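Local coordinates for probable acetolactate synthase isozyme III (Small subunit) (Nitrosomonas europaea ATCC 19718, PDB 2PC6), which is probably the small regulatory subunit of a larger enzyme complex and is built from ACT-like domains, at residues Ile32-Val37 against Thr49-Gly54. Numbering follows the deposited sequence.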
ATOM      1  N   ILE A  32       9.542  11.023  -3.349  1.00 55.33           N
ATOM      2  CA  ILE A  32       8.881   9.757  -3.167  1.00 54.88           C
ATOM      3  C   ILE A  32       7.420  10.031  -3.450  1.00 55.12           C
ATOM      4  O   ILE A  32       6.754  10.752  -2.716  1.00 54.44           O
ATOM      5  CB  ILE A  32       9.041   9.204  -1.716  1.00 54.03           C
ATOM      6  CG1 ILE A  32      10.489   8.803  -1.476  1.00 53.32           C
ATOM      7  CG2 ILE A  32       8.137   7.986  -1.515  1.00 54.26           C
ATOM      8  CD1 ILE A  32      10.757   8.151  -0.147  1.00 53.34           C
ATOM      9  N   GLU A  33       6.902   9.491  -4.527  1.00 55.87           N
ATOM     10  CA  GLU A  33       5.521   9.805  -4.795  1.00 56.70           C
ATOM     11  C   GLU A  33       4.666   8.983  -3.851  1.00 56.31           C
ATOM     12  O   GLU A  33       3.764   9.508  -3.193  1.00 57.29           O
ATOM     13  CB  GLU A  33       5.147   9.548  -6.237  1.00 56.62           C
ATOM     14  CG  GLU A  33       3.979  10.402  -6.625  1.00 60.70           C
ATOM     15  CD  GLU A  33       3.370  10.002  -7.937  1.00 67.89           C
ATOM     16  OE1 GLU A  33       3.864   9.041  -8.577  1.00 71.70           O
ATOM     17  OE2 GLU A  33       2.379  10.651  -8.341  1.00 71.66           O
ATOM     18  N   SER A  34       4.993   7.693  -3.778  1.00 55.33           N
ATOM     19  CA  SER A  34       4.217   6.729  -3.013  1.00 53.95           C
ATOM     20  C   SER A  34       5.110   5.535  -2.611  1.00 53.17           C
ATOM     21  O   SER A  34       6.108   5.244  -3.264  1.00 53.12           O
ATOM     22  CB  SER A  34       3.017   6.257  -3.838  1.00 53.03           C
ATOM     23  OG  SER A  34       3.382   5.174  -4.670  1.00 52.27           O
ATOM     24  N   LEU A  35       4.726   4.820  -1.572  1.00 51.81           N
ATOM     25  CA  LEU A  35       5.566   3.769  -1.078  1.00 52.00           C
ATOM     26  C   LEU A  35       4.729   2.652  -0.439  1.00 52.24           C
ATOM     27  O   LEU A  35       3.977   2.915   0.479  1.00 53.11           O
ATOM     28  CB  LEU A  35       6.550   4.343  -0.042  1.00 51.46           C
ATOM     29  CG  LEU A  35       7.565   3.351   0.521  1.00 51.63           C
ATOM     30  CD1 LEU A  35       8.906   4.003   0.780  1.00 51.43           C
ATOM     31  CD2 LEU A  35       7.033   2.700   1.810  1.00 50.06           C
ATOM     32  N   SER A  36       4.938   1.415  -0.893  1.00 51.75           N
ATOM     33  CA  SER A  36       4.395   0.209  -0.293  1.00 51.79           C
ATOM     34  C   SER A  36       5.487  -0.711   0.202  1.00 50.52           C
ATOM     35  O   SER A  36       6.426  -0.996  -0.527  1.00 51.12           O
ATOM     36  CB  SER A  36       3.670  -0.591  -1.357  1.00 52.00           C
ATOM     37  OG  SER A  36       2.309  -0.597  -1.085  1.00 58.49           O
ATOM     38  N   VAL A  37       5.331  -1.245   1.402  1.00 49.22           N
ATOM     39  CA  VAL A  37       6.245  -2.258   1.899  1.00 47.82           C
ATOM     40  C   VAL A  37       5.452  -3.234   2.795  1.00 48.15           C
ATOM     41  O   VAL A  37       4.549  -2.829   3.501  1.00 48.36           O
ATOM     42  CB  VAL A  37       7.440  -1.587   2.642  1.00 47.72           C
ATOM     43  CG1 VAL A  37       6.964  -0.744   3.822  1.00 46.84           C
ATOM     44  CG2 VAL A  37       8.452  -2.610   3.107  1.00 46.11           C
ATOM     45  N   THR A  49       7.762  -1.451  -2.856  1.00 53.50           N
ATOM     46  CA  THR A  49       7.523  -0.840  -4.125  1.00 52.95           C
ATOM     47  C   THR A  49       7.464   0.655  -3.889  1.00 51.92           C
ATOM     48  O   THR A  49       6.601   1.144  -3.171  1.00 51.32           O
ATOM     49  CB  THR A  49       6.206  -1.326  -4.754  1.00 53.57           C
ATOM     50  OG1 THR A  49       6.201  -2.761  -4.785  1.00 54.82           O
ATOM     51  CG2 THR A  49       6.093  -0.797  -6.132  1.00 50.95           C
ATOM     52  N   LEU A  50       8.370   1.357  -4.533  1.00 50.37           N
ATOM     53  CA  LEU A  50       8.470   2.754  -4.391  1.00 51.33           C
ATOM     54  C   LEU A  50       8.342   3.458  -5.764  1.00 52.17           C
ATOM     55  O   LEU A  50       8.922   3.010  -6.769  1.00 52.46           O
ATOM     56  CB  LEU A  50       9.844   3.002  -3.809  1.00 51.96           C
ATOM     57  CG  LEU A  50      10.241   4.389  -3.407  1.00 53.65           C
ATOM     58  CD1 LEU A  50      11.432   4.181  -2.532  1.00 56.25           C
ATOM     59  CD2 LEU A  50      10.613   5.201  -4.655  1.00 56.28           C
ATOM     60  N   VAL A  51       7.588   4.549  -5.813  1.00 51.52           N
ATOM     61  CA  VAL A  51       7.463   5.306  -7.042  1.00 51.40           C
ATOM     62  C   VAL A  51       8.181   6.623  -6.859  1.00 51.17           C
ATOM     63  O   VAL A  51       7.939   7.333  -5.889  1.00 50.03           O
ATOM     64  CB  VAL A  51       5.991   5.613  -7.396  1.00 51.68           C
ATOM     65  CG1 VAL A  51       5.918   6.564  -8.575  1.00 50.75           C
ATOM     66  CG2 VAL A  51       5.232   4.340  -7.660  1.00 51.94           C
ATOM     67  N   THR A  52       9.050   6.943  -7.814  1.00 51.60           N
ATOM     68  CA  THR A  52       9.742   8.224  -7.827  1.00 52.05           C
ATOM     69  C   THR A  52       9.675   8.928  -9.206  1.00 53.11           C
ATOM     70  O   THR A  52       9.438   8.295 -10.255  1.00 52.48           O
ATOM     71  CB  THR A  52      11.187   8.099  -7.274  1.00 52.27           C
ATOM     72  OG1 THR A  52      11.733   9.416  -7.083  1.00 53.54           O
ATOM     73  CG2 THR A  52      12.112   7.245  -8.195  1.00 50.58           C
ATOM     74  N   ASN A  53       9.823  10.250  -9.185  1.00 54.25           N
ATOM     75  CA  ASN A  53       9.656  11.056 -10.382  1.00 55.63           C
ATOM     76  C   ASN A  53      10.927  11.811 -10.687  1.00 56.02           C
ATOM     77  O   ASN A  53      11.337  12.689  -9.912  1.00 56.18           O
ATOM     78  CB  ASN A  53       8.505  12.067 -10.228  1.00 56.36           C
ATOM     79  CG  ASN A  53       7.125  11.409 -10.178  1.00 57.35           C
ATOM     80  OD1 ASN A  53       6.765  10.613 -11.029  1.00 59.72           O
ATOM     81  ND2 ASN A  53       6.344  11.767  -9.171  1.00 60.99           N
ATOM     82  N   GLY A  54      11.557  11.484 -11.812  1.00 56.46           N
ATOM     83  CA  GLY A  54      12.739  12.240 -12.224  1.00 57.41           C
ATOM     84  C   GLY A  54      13.340  11.898 -13.565  1.00 57.81           C
ATOM     85  O   GLY A  54      12.910  10.957 -14.222  1.00 57.89           O
TER
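E33 lies beside V51, the two side chains pointing the same way. Its CG is anti to the backbone N (chi1 -155°) and the chain runs on extended. CB lies 3.6 Å from V51 O and next to V51 CG1. CG and CD lie near the amide group of N53. At the tip, E33 OE1 comes within 3.2 Å of V51 CG1, but its strongest polar partner is R4, in a salt bridge. The backbone of E33 is tied in too: E33 N donates to V51 O at 2.8 Å.

Beyond it the strands pair antiparallel. V51 N bonds to S34 O. S36 and T49 form a hydrogen-bonded pair, with S36 N to T49 O at 2.8 Å and nearly straight (178°), and T49 N to S36 O at 2.7 Å. S34 OG packs on V51 CG2. On the other face L35 CD1 meets L50 CD1 at 4.2 Å.

This is the hairpin of strands 34-39 and 45-54 in a four-stranded ACT-type sheet. Strand 3-12 flanks 45-54, and helix 17-28 covers the L35 and L50 face. L35 to V37 pair with a strand of the second subunit, which continues the sheet across the interface.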